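Local coordinates for protein putative dioxygenase (1H-3-hydroxy-4-oxoquinaldine 2,4-dioxygenase) (Mycobacteroides abscessus, PDB 6RA2) that cleaves the ring of the Pseudomonas quorum-sensing signal PQS with dioxygen, giving N-octanoylanthranilate and carbon monoxide, and so takes part in breaking that signal down to anthranilate, at residues A[13-18]-A[51-56]; A[76-81]-A[103-108]; A[115-120]-A[208-213]; A[197-202]-A[230-235]. All coordinates share one frame; numbering follows the deposited sequence.

Contact 1 of 4, residues A[13-18]-A[51-56]; sequences AFDDQG and TVRVCW
Ala13 opens the pairing with a backbone bond: its O accepts from Cys55 N at 3.0 Å, and its small CB rests 4.0 Å from Cys55 SG. A water bridges its N to the carbonyl of Trp56 and so carries the pairing past the end of strand 51-54. Phe14 faces Val54 in a non-hydrogen-bonded pair, and its CA lies 3.1 Å from Arg53 O, close enough for a CA-H...O contact. Its chi1 of 68° swings the ring off the sheet and away from strand 51-54, onto Leu81 and Leu85, where a large apolar group is well placed beneath a helix. Asp15 sits opposite Arg53 in a hydrogen-bonded pair, its carboxylate answering a buried arginine. The two strands run antiparallel in the alpha/beta hydrolase sheet, where 10-17 is antiparallel to both its neighbours, 3-7 and 51-54. The Asp15 and Arg53 side chains run alongside each other in the same direction, with their charged planes 39° apart. Asp15 OD2 meets the edge of the guanidinium in a salt bridge; the modelled distance to NH2 is improbably short, and the bond from NE, 3.1 Å, is weak. Arg53 NH1 has a second acid, Asp39. Asp16, on the same face as Phe14, brings OD1 to 3.8 Å from Val52 CG2, while its OD2 bridges to Arg50. Gln17 exchanges both backbone bonds with Thr51, the one from Thr51 N to Gln17 O being 2.7 Å. Its amide suits two partners: NE2 reaches Asp15 OD2 at 3.0 Å, above the carboxylate plane, and OE1 binds Arg46.

Contact 2 of 4, residues A[76-81]-A[103-108]; sequences ADTIGL and LEIADR
Ile105 and Ile79 meet where two helices cross, their side chains overlapping flank to flank as they point opposite ways. Ile105 points from its CB toward helix 71-84, and there its two branches divide. CG2, the short one, comes to 4.2 Å from Ile79 CG1. CG1 lies 4.1 Å from that same Ile79 CG1 and also comes beside Thr78. The terminal CD1 carries on across Thr78, ending modelled 3.1 Å from Thr78 OG1, a doubtfully tight approach for a methyl and a hydroxyl. Both branches close on Ile79 CG1, and the longer one continues past Thr78, so a beta-branched apolar residue suits the place between the two; it also touches Ala75. Thr78 turns OG1 between its own N and carbonyl carbon (chi1 87°), which brings the hydroxyl back within weak hydrogen-bonding reach of Ala75 O. One turn beyond Ile105, Arg108 is drawn out straight to NE, so that its aliphatic part flanks Ile79: CD lies 4.1 Å from Ile79 CD1. Beyond it NE is bound to Glu104 OE2 at 2.8 Å, nearly in the guanidinium plane and on the anti lone pair of the carboxylate. This bridge within one helix steadies the guanidinium while NH1 rests 3.8 Å from Ala76 CB, on the solvent-exposed side of the contact. The segment axes are 10.1 Å apart and cross at -57°, as neighbouring helices packed over the central sheet of an alpha/beta hydrolase. Helix 71-84 bears on strands 10-17 and 51-54 through Leu81, and helix 98-109 lies on strand 116-120.

Contact 3 of 4, residues A[115-120]-A[208-213]; sequences PAVMIL and CAIRHV
Met118 and Val213 form the tight part of this pairing: Met118 SD lies 3.6 Å from Val213 CG2, and its bent end brings CE to the same methyl and to Arg211 CD. With CG anti to its N (chi1 166°), the flexible thioether reaches across the strand spacing above helix 253-266. On the other face Ile210 CD1 lies alongside Val117 at 3.7 Å from CB. His212 turns its ring edge to the carbonyl of Ile119, CD2 lying 3.4 Å from Ile119 O and 3.8 Å from Ile119 CG2; ND1 binds His226 and NE2 the backbone N of Leu122. The strands are parallel neighbours in the alpha/beta hydrolase sheet, and the C-terminal Leu120 side chain is about 8 Å from that of His246, the probable proton donor/acceptor. Backbone bonds here are short and straight, Val213 N to Ile119 O being 2.7 Å at 176°. The N-terminal end is looser. Ala209 N reaches Pro115 O at 3.2 Å, from 39° above the carbonyl plane, and the Ala116 and Ala209 CB atoms stay 4.3 Å apart. Pro115 and Ala209 are partly exposed. Arg211, mid-strand and partly exposed, leads away, NE bonding Ser237 and NH1 bridging to Glu259 and Asp262.

Contact 4 of 4, residues A[197-202]-A[230-235]; sequences PMRRME and AARHPW
The indole of Trp235 turns its edge to Met201, whose CB lies 3.8 Å from Trp235 CH2, while one face carries His233 CB near its rim. His233 has Arg232 CB over one face of its imidazole, and its CE1 sits 3.4 Å above the guanidinium plane of Arg232. That guanidinium meets Glu202 OE1 at its edge, through NH2, at 3.0 Å; the bond is weak and bent (138°), and the carboxylate is turned 73° from the guanidinium plane. Glu202 OE2 is gripped side-on by Arg199, securely at 2.8 Å from NE; the modelled 2.5 Å from Arg199 NH2 is doubtfully short. One acid thus joins both arginines in a salt-bridge network, and its charge probably eases their close approach. Glu202 can do this because its chain is extended beyond CG (chi2 175°), its CG passing 3.8 Å from His233 CE1. The charged groups suit the solvent side, and Met201 the buried one, where its end reaches Ile210. The short helix 197-202 packs between helix 98-109, through Leu103, and Phe229 of helix 223-232, while Trp235 leads toward strand 236-240 and bonds through its backbone to Ile210 of strand 209-214.

How the contacts relate
From the N terminus, contact 1 closes a loop holding strand 24-28 and helix 42-48, fixing the antiparallel margin of the sheet. Contact 2 follows in series, closing a loop that includes strand 90-95; Leu81 packs on Val54 and Phe14, so the first two contacts touch. Contact 3 spans the longest excursion, whose residues include the helices from 129-137 to 197-202 and no strand, before the chain rejoins the sheet beside strand 116-120. Contact 4 crosses it: 197-202 lies within that excursion, 230-235 beyond strand 209-214. Contact 2 reaches contact 3 through Leu103 and Ile119, and contact 4 through the salt bridge of Asp107 with Arg200.

Contact 1 of 4, residues A[13-18]-A[51-56]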
# COMPACT_ATOMS: atom_id res chain seq x y z
N ALA A 13 -9.56 6.02 10.85
CA ALA A 13 -9.01 7.36 10.74
C ALA A 13 -8.65 7.69 9.29
O ALA A 13 -8.23 6.82 8.52
CB ALA A 13 -7.77 7.51 11.62
N PHE A 14 -8.77 8.96 8.94
CA PHE A 14 -8.55 9.39 7.57
C PHE A 14 -8.30 10.89 7.53
O PHE A 14 -8.44 11.60 8.53
CB PHE A 14 -9.74 9.04 6.67
CG PHE A 14 -10.96 9.83 6.97
CD1 PHE A 14 -11.79 9.46 8.04
CD2 PHE A 14 -11.28 10.97 6.24
CE1 PHE A 14 -12.92 10.19 8.34
CE2 PHE A 14 -12.41 11.70 6.53
CZ PHE A 14 -13.24 11.31 7.59
N ASP A 15 -7.98 11.34 6.32
CA ASP A 15 -7.66 12.71 5.96
C ASP A 15 -8.36 13.03 4.64
O ASP A 15 -8.31 12.23 3.71
CB ASP A 15 -6.14 12.87 5.78
CG ASP A 15 -5.65 14.19 6.25
OD1 ASP A 15 -6.51 14.96 6.73
OD2 ASP A 15 -4.44 14.46 6.13
N ASP A 16 -9.00 14.20 4.55
CA ASP A 16 -9.73 14.60 3.34
C ASP A 16 -9.32 16.03 2.97
O ASP A 16 -9.69 16.98 3.67
CB ASP A 16 -11.24 14.50 3.57
CG ASP A 16 -12.06 14.84 2.32
OD1 ASP A 16 -11.46 14.91 1.23
OD2 ASP A 16 -13.29 15.05 2.43
N GLN A 17 -8.57 16.17 1.88
CA GLN A 17 -8.02 17.45 1.44
C GLN A 17 -8.17 17.60 -0.07
O GLN A 17 -7.91 16.65 -0.82
CB GLN A 17 -6.52 17.58 1.81
CG GLN A 17 -6.21 17.36 3.27
CD GLN A 17 -4.80 17.79 3.66
OE1 GLN A 17 -4.30 18.82 3.20
NE2 GLN A 17 -4.16 17.00 4.51
N GLY A 18 -8.56 18.80 -0.51
CA GLY A 18 -8.62 19.16 -1.91
C GLY A 18 -10.03 19.09 -2.48
O GLY A 18 -10.90 18.34 -2.01
N THR A 51 -7.85 14.41 -2.32
CA THR A 51 -6.97 13.36 -1.81
C THR A 51 -7.49 12.91 -0.44
O THR A 51 -7.67 13.74 0.46
CB THR A 51 -5.53 13.85 -1.69
OG1 THR A 51 -5.00 14.07 -3.00
CG2 THR A 51 -4.65 12.85 -0.92
N VAL A 52 -7.73 11.61 -0.31
CA VAL A 52 -8.21 11.01 0.92
C VAL A 52 -7.14 10.01 1.36
O VAL A 52 -6.91 9.01 0.67
CB VAL A 52 -9.57 10.32 0.74
CG1 VAL A 52 -10.00 9.64 2.01
CG2 VAL A 52 -10.62 11.32 0.31
N ARG A 53 -6.45 10.32 2.46
CA ARG A 53 -5.51 9.40 3.07
C ARG A 53 -6.24 8.51 4.08
O ARG A 53 -6.95 9.02 4.96
CB ARG A 53 -4.38 10.16 3.76
CG ARG A 53 -3.61 11.06 2.83
CD ARG A 53 -2.35 11.54 3.50
NE ARG A 53 -2.67 12.52 4.53
CZ ARG A 53 -1.83 12.93 5.46
NH1 ARG A 53 -0.59 12.44 5.50
NH2 ARG A 53 -2.22 13.84 6.34
N VAL A 54 -6.10 7.20 3.95
CA VAL A 54 -6.90 6.25 4.71
C VAL A 54 -5.97 5.42 5.57
O VAL A 54 -4.94 4.93 5.08
CB VAL A 54 -7.74 5.35 3.80
CG1 VAL A 54 -8.39 4.25 4.60
CG2 VAL A 54 -8.78 6.17 3.08
N CYS A 55 -6.31 5.28 6.85
CA CYS A 55 -5.63 4.36 7.75
C CYS A 55 -6.38 3.03 7.79
O CYS A 55 -7.59 2.97 7.57
CB CYS A 55 -5.57 4.90 9.18
SG CYS A 55 -4.61 6.39 9.41
N TRP A 56 -5.64 1.96 8.07
CA TRP A 56 -6.31 0.69 8.31
C TRP A 56 -6.95 0.68 9.70
O TRP A 56 -6.53 1.41 10.60
CB TRP A 56 -5.32 -0.47 8.19
CG TRP A 56 -4.51 -0.50 6.91
CD1 TRP A 56 -3.14 -0.46 6.80
CD2 TRP A 56 -5.02 -0.62 5.58
NE1 TRP A 56 -2.77 -0.54 5.48
CE2 TRP A 56 -3.91 -0.64 4.70
CE3 TRP A 56 -6.31 -0.68 5.03
CZ2 TRP A 56 -4.05 -0.72 3.32
CZ3 TRP A 56 -6.44 -0.78 3.64
CH2 TRP A 56 -5.31 -0.80 2.81
O HOH W 1 -8.00 3.65 11.69

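Contact 2 of 4, residues A[76-81]-A[103-108]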
# COMPACT_ATOMS: atom_id res chain seq x y z
N ALA A 76 -13.08 -3.69 2.53
CA ALA A 76 -14.46 -3.32 2.84
C ALA A 76 -14.51 -2.05 3.68
O ALA A 76 -15.44 -1.23 3.54
CB ALA A 76 -15.18 -4.46 3.56
N ASP A 77 -13.52 -1.86 4.56
CA ASP A 77 -13.47 -0.64 5.38
C ASP A 77 -13.26 0.60 4.51
O ASP A 77 -14.02 1.57 4.60
CB ASP A 77 -12.35 -0.73 6.42
CG ASP A 77 -12.60 -1.80 7.47
OD1 ASP A 77 -11.61 -2.23 8.10
OD2 ASP A 77 -13.78 -2.20 7.65
N THR A 78 -12.23 0.58 3.65
CA THR A 78 -11.95 1.77 2.85
C THR A 78 -13.06 2.04 1.86
O THR A 78 -13.38 3.21 1.60
CB THR A 78 -10.62 1.66 2.10
OG1 THR A 78 -10.83 1.01 0.85
CG2 THR A 78 -9.58 0.94 2.89
N ILE A 79 -13.68 0.99 1.30
CA ILE A 79 -14.81 1.20 0.41
C ILE A 79 -15.96 1.84 1.17
O ILE A 79 -16.55 2.83 0.72
CB ILE A 79 -15.25 -0.13 -0.22
CG1 ILE A 79 -14.23 -0.61 -1.26
CG2 ILE A 79 -16.63 0.01 -0.87
CD1 ILE A 79 -14.48 -2.02 -1.70
N GLY A 80 -16.31 1.27 2.33
CA GLY A 80 -17.35 1.86 3.16
C GLY A 80 -17.04 3.30 3.55
O GLY A 80 -17.95 4.12 3.64
N LEU A 81 -15.77 3.61 3.75
CA LEU A 81 -15.37 4.99 4.02
C LEU A 81 -15.59 5.88 2.81
O LEU A 81 -16.17 6.97 2.92
CB LEU A 81 -13.90 5.04 4.45
CG LEU A 81 -13.36 6.46 4.72
CD1 LEU A 81 -14.07 7.08 5.90
CD2 LEU A 81 -11.86 6.44 4.95
N LEU A 103 -5.83 -3.96 -4.79
CA LEU A 103 -6.32 -4.80 -5.88
C LEU A 103 -7.67 -5.39 -5.54
O LEU A 103 -8.55 -5.50 -6.42
CB LEU A 103 -5.29 -5.89 -6.20
CG LEU A 103 -4.01 -5.26 -6.75
CD1 LEU A 103 -2.86 -6.25 -6.85
CD2 LEU A 103 -4.30 -4.62 -8.10
N GLU A 104 -7.87 -5.79 -4.29
CA GLU A 104 -9.18 -6.29 -3.89
C GLU A 104 -10.24 -5.22 -4.09
O GLU A 104 -11.35 -5.51 -4.55
CB GLU A 104 -9.14 -6.77 -2.44
CG GLU A 104 -10.46 -7.35 -1.92
CD GLU A 104 -10.90 -8.59 -2.69
OE1 GLU A 104 -10.02 -9.35 -3.14
OE2 GLU A 104 -12.14 -8.79 -2.84
N ILE A 105 -9.90 -3.97 -3.77
CA ILE A 105 -10.82 -2.85 -3.98
C ILE A 105 -11.08 -2.64 -5.46
O ILE A 105 -12.23 -2.43 -5.88
CB ILE A 105 -10.25 -1.57 -3.33
CG1 ILE A 105 -10.33 -1.64 -1.80
CG2 ILE A 105 -10.98 -0.34 -3.89
CD1 ILE A 105 -9.30 -0.78 -1.09
N ALA A 106 -10.02 -2.67 -6.28
CA ALA A 106 -10.21 -2.54 -7.73
C ALA A 106 -11.12 -3.64 -8.25
O ALA A 106 -12.04 -3.38 -9.03
CB ALA A 106 -8.86 -2.58 -8.44
N ASP A 107 -10.91 -4.87 -7.78
CA ASP A 107 -11.69 -6.00 -8.25
C ASP A 107 -13.15 -5.90 -7.84
O ASP A 107 -14.03 -6.38 -8.57
CB ASP A 107 -11.11 -7.29 -7.71
CG ASP A 107 -11.64 -8.50 -8.44
OD1 ASP A 107 -12.01 -8.33 -9.62
OD2 ASP A 107 -11.68 -9.58 -7.82
N ARG A 108 -13.44 -5.30 -6.69
CA ARG A 108 -14.81 -5.29 -6.20
C ARG A 108 -15.69 -4.25 -6.89
O ARG A 108 -16.89 -4.47 -7.06
CB ARG A 108 -14.80 -5.04 -4.69
CG ARG A 108 -14.29 -6.23 -3.87
CD ARG A 108 -14.56 -6.02 -2.40
NE ARG A 108 -14.06 -7.14 -1.62
CZ ARG A 108 -14.30 -7.33 -0.33
NH1 ARG A 108 -15.05 -6.45 0.34
NH2 ARG A 108 -13.80 -8.38 0.29

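Contact 3 of 4, residues A[115-120]-A[208-213]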
# COMPACT_ATOMS: atom_id res chain seq x y z
N PRO A 115 -10.64 3.49 -11.91
CA PRO A 115 -10.02 3.40 -13.24
C PRO A 115 -8.53 3.13 -13.22
O PRO A 115 -7.97 2.78 -14.27
CB PRO A 115 -10.32 4.77 -13.85
CG PRO A 115 -10.26 5.67 -12.66
CD PRO A 115 -10.86 4.89 -11.51
N ALA A 116 -7.87 3.31 -12.08
CA ALA A 116 -6.44 3.07 -12.03
C ALA A 116 -6.04 2.70 -10.61
O ALA A 116 -6.79 2.95 -9.66
CB ALA A 116 -5.63 4.29 -12.50
N VAL A 117 -4.86 2.11 -10.50
CA VAL A 117 -4.24 1.76 -9.22
C VAL A 117 -2.74 1.92 -9.38
O VAL A 117 -2.15 1.41 -10.33
CB VAL A 117 -4.55 0.32 -8.78
CG1 VAL A 117 -3.68 -0.07 -7.57
CG2 VAL A 117 -6.03 0.12 -8.48
N MET A 118 -2.10 2.61 -8.44
CA MET A 118 -0.65 2.62 -8.35
C MET A 118 -0.20 1.79 -7.15
O MET A 118 -0.80 1.86 -6.07
CB MET A 118 -0.13 4.05 -8.24
CG MET A 118 1.32 4.15 -7.83
SD MET A 118 2.07 5.67 -8.46
CE MET A 118 1.55 5.52 -10.15
N ILE A 119 0.84 0.99 -7.35
CA ILE A 119 1.41 0.16 -6.29
C ILE A 119 2.88 0.53 -6.13
O ILE A 119 3.58 0.81 -7.11
CB ILE A 119 1.24 -1.34 -6.60
CG1 ILE A 119 -0.26 -1.69 -6.61
CG2 ILE A 119 1.97 -2.18 -5.60
CD1 ILE A 119 -0.56 -3.13 -6.90
N LEU A 120 3.32 0.60 -4.87
CA LEU A 120 4.67 1.04 -4.51
C LEU A 120 5.41 -0.11 -3.85
O LEU A 120 5.05 -0.53 -2.74
CB LEU A 120 4.64 2.24 -3.57
CG LEU A 120 4.35 3.66 -4.03
CD1 LEU A 120 3.08 3.73 -4.80
CD2 LEU A 120 4.30 4.60 -2.83
N CYS A 208 -8.45 -2.74 -14.55
CA CYS A 208 -8.22 -1.32 -14.73
C CYS A 208 -6.73 -1.09 -15.04
O CYS A 208 -5.97 -2.04 -15.26
CB CYS A 208 -8.69 -0.55 -13.49
SG CYS A 208 -7.63 -0.73 -12.02
N ALA A 209 -6.28 0.16 -15.06
CA ALA A 209 -4.88 0.45 -15.33
C ALA A 209 -4.05 0.33 -14.05
O ALA A 209 -4.27 1.08 -13.09
CB ALA A 209 -4.73 1.84 -15.94
N ILE A 210 -3.10 -0.60 -14.03
CA ILE A 210 -2.22 -0.80 -12.89
C ILE A 210 -0.83 -0.29 -13.25
O ILE A 210 -0.33 -0.53 -14.35
CB ILE A 210 -2.13 -2.29 -12.48
CG1 ILE A 210 -3.52 -2.92 -12.30
CG2 ILE A 210 -1.19 -2.47 -11.30
CD1 ILE A 210 -4.49 -2.08 -11.53
N ARG A 211 -0.20 0.40 -12.31
CA ARG A 211 1.20 0.78 -12.43
C ARG A 211 1.93 0.42 -11.15
O ARG A 211 1.50 0.79 -10.05
CB ARG A 211 1.39 2.28 -12.73
CG ARG A 211 2.87 2.70 -12.84
CD ARG A 211 3.05 4.09 -13.46
NE ARG A 211 2.24 4.28 -14.67
CZ ARG A 211 2.06 5.44 -15.29
NH1 ARG A 211 2.64 6.55 -14.83
NH2 ARG A 211 1.30 5.50 -16.38
N HIS A 212 3.05 -0.29 -11.28
CA HIS A 212 3.89 -0.63 -10.15
C HIS A 212 5.11 0.27 -10.18
O HIS A 212 5.84 0.29 -11.18
CB HIS A 212 4.27 -2.11 -10.18
CG HIS A 212 5.11 -2.55 -9.02
ND1 HIS A 212 6.04 -3.56 -9.11
CD2 HIS A 212 5.15 -2.11 -7.74
CE1 HIS A 212 6.62 -3.73 -7.94
NE2 HIS A 212 6.10 -2.86 -7.09
N VAL A 213 5.33 1.01 -9.11
CA VAL A 213 6.49 1.87 -8.95
C VAL A 213 7.32 1.31 -7.81
O VAL A 213 6.79 1.04 -6.73
CB VAL A 213 6.08 3.33 -8.68
CG1 VAL A 213 7.26 4.25 -8.89
CG2 VAL A 213 4.91 3.74 -9.57

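Contact 4 of 4, residues A[197-202]-A[230-235]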
# COMPACT_ATOMS: atom_id res chain seq x y z
N PRO A 197 1.33 -11.33 -6.70
CA PRO A 197 0.38 -10.27 -7.07
C PRO A 197 0.15 -10.19 -8.57
O PRO A 197 -0.95 -9.79 -9.00
CB PRO A 197 1.02 -8.99 -6.52
CG PRO A 197 2.22 -9.43 -5.71
CD PRO A 197 2.60 -10.79 -6.18
N MET A 198 1.14 -10.56 -9.40
CA MET A 198 0.90 -10.64 -10.84
C MET A 198 -0.19 -11.65 -11.18
O MET A 198 -1.08 -11.35 -11.98
CB MET A 198 2.20 -10.97 -11.58
CG MET A 198 2.94 -9.72 -12.01
SD MET A 198 4.66 -9.96 -12.48
CE MET A 198 5.16 -8.27 -12.84
N ARG A 199 -0.14 -12.84 -10.57
CA ARG A 199 -1.27 -13.77 -10.69
C ARG A 199 -2.55 -13.14 -10.16
O ARG A 199 -3.63 -13.31 -10.76
CB ARG A 199 -0.98 -15.08 -9.96
CG ARG A 199 0.32 -15.79 -10.32
CD ARG A 199 0.31 -16.38 -11.73
NE ARG A 199 0.58 -15.38 -12.78
CZ ARG A 199 1.73 -14.72 -12.92
NH1 ARG A 199 2.75 -14.93 -12.09
NH2 ARG A 199 1.87 -13.84 -13.91
N ARG A 200 -2.47 -12.44 -9.03
CA ARG A 200 -3.65 -11.77 -8.48
C ARG A 200 -4.27 -10.85 -9.52
O ARG A 200 -5.49 -10.85 -9.72
CB ARG A 200 -3.28 -11.00 -7.20
CG ARG A 200 -4.36 -10.02 -6.72
CD ARG A 200 -5.64 -10.79 -6.54
NE ARG A 200 -6.84 -10.04 -6.19
CZ ARG A 200 -7.94 -10.04 -6.95
NH1 ARG A 200 -7.94 -10.67 -8.12
NH2 ARG A 200 -9.03 -9.40 -6.54
N MET A 201 -3.44 -10.07 -10.23
CA MET A 201 -3.94 -9.13 -11.23
C MET A 201 -4.63 -9.84 -12.40
O MET A 201 -5.67 -9.38 -12.87
CB MET A 201 -2.80 -8.27 -11.75
CG MET A 201 -2.03 -7.63 -10.65
SD MET A 201 -1.13 -6.20 -11.18
CE MET A 201 0.55 -6.75 -11.10
N GLU A 202 -4.06 -10.94 -12.89
CA GLU A 202 -4.68 -11.63 -14.02
C GLU A 202 -6.05 -12.18 -13.67
O GLU A 202 -6.85 -12.44 -14.58
CB GLU A 202 -3.80 -12.76 -14.54
CG GLU A 202 -2.42 -12.34 -15.00
CD GLU A 202 -1.57 -13.54 -15.37
OE1 GLU A 202 -2.01 -14.33 -16.23
OE2 GLU A 202 -0.48 -13.71 -14.78
N ALA A 230 4.02 -6.54 -18.83
CA ALA A 230 3.50 -5.38 -19.56
C ALA A 230 3.25 -5.72 -21.02
O ALA A 230 2.25 -5.29 -21.60
CB ALA A 230 4.45 -4.20 -19.43
N ALA A 231 4.14 -6.53 -21.62
CA ALA A 231 3.97 -6.93 -23.02
C ALA A 231 2.74 -7.81 -23.22
O ALA A 231 2.19 -7.84 -24.33
CB ALA A 231 5.22 -7.66 -23.51
N ARG A 232 2.28 -8.50 -22.18
CA ARG A 232 1.10 -9.35 -22.30
C ARG A 232 -0.20 -8.64 -21.96
O ARG A 232 -1.27 -9.06 -22.42
CB ARG A 232 1.24 -10.57 -21.38
CG ARG A 232 2.08 -11.69 -21.99
CD ARG A 232 2.33 -12.81 -20.99
NE ARG A 232 1.09 -13.26 -20.37
CZ ARG A 232 0.94 -13.47 -19.06
NH1 ARG A 232 1.95 -13.28 -18.22
NH2 ARG A 232 -0.24 -13.88 -18.60
N HIS A 233 -0.14 -7.57 -21.17
CA HIS A 233 -1.33 -6.88 -20.70
C HIS A 233 -1.17 -5.39 -20.94
O HIS A 233 -0.32 -4.76 -20.27
CB HIS A 233 -1.59 -7.17 -19.22
CG HIS A 233 -1.70 -8.63 -18.90
ND1 HIS A 233 -0.68 -9.35 -18.32
CD2 HIS A 233 -2.72 -9.51 -19.09
CE1 HIS A 233 -1.06 -10.60 -18.15
NE2 HIS A 233 -2.30 -10.72 -18.61
N PRO A 234 -1.93 -4.80 -21.87
CA PRO A 234 -1.78 -3.37 -22.14
C PRO A 234 -2.19 -2.48 -20.98
O PRO A 234 -1.80 -1.31 -20.96
CB PRO A 234 -2.70 -3.14 -23.35
CG PRO A 234 -3.09 -4.51 -23.84
CD PRO A 234 -3.01 -5.41 -22.66
N TRP A 235 -2.97 -3.00 -20.02
CA TRP A 235 -3.38 -2.17 -18.90
C TRP A 235 -2.29 -2.00 -17.85
O TRP A 235 -2.48 -1.22 -16.91
CB TRP A 235 -4.64 -2.74 -18.24
CG TRP A 235 -4.67 -4.22 -18.06
CD1 TRP A 235 -5.32 -5.12 -18.85
CD2 TRP A 235 -4.09 -4.99 -16.99
NE1 TRP A 235 -5.16 -6.39 -18.37
CE2 TRP A 235 -4.41 -6.34 -17.22
CE3 TRP A 235 -3.33 -4.66 -15.86
CZ2 TRP A 235 -3.99 -7.37 -16.37
CZ3 TRP A 235 -2.91 -5.68 -15.02
CH2 TRP A 235 -3.24 -7.02 -15.28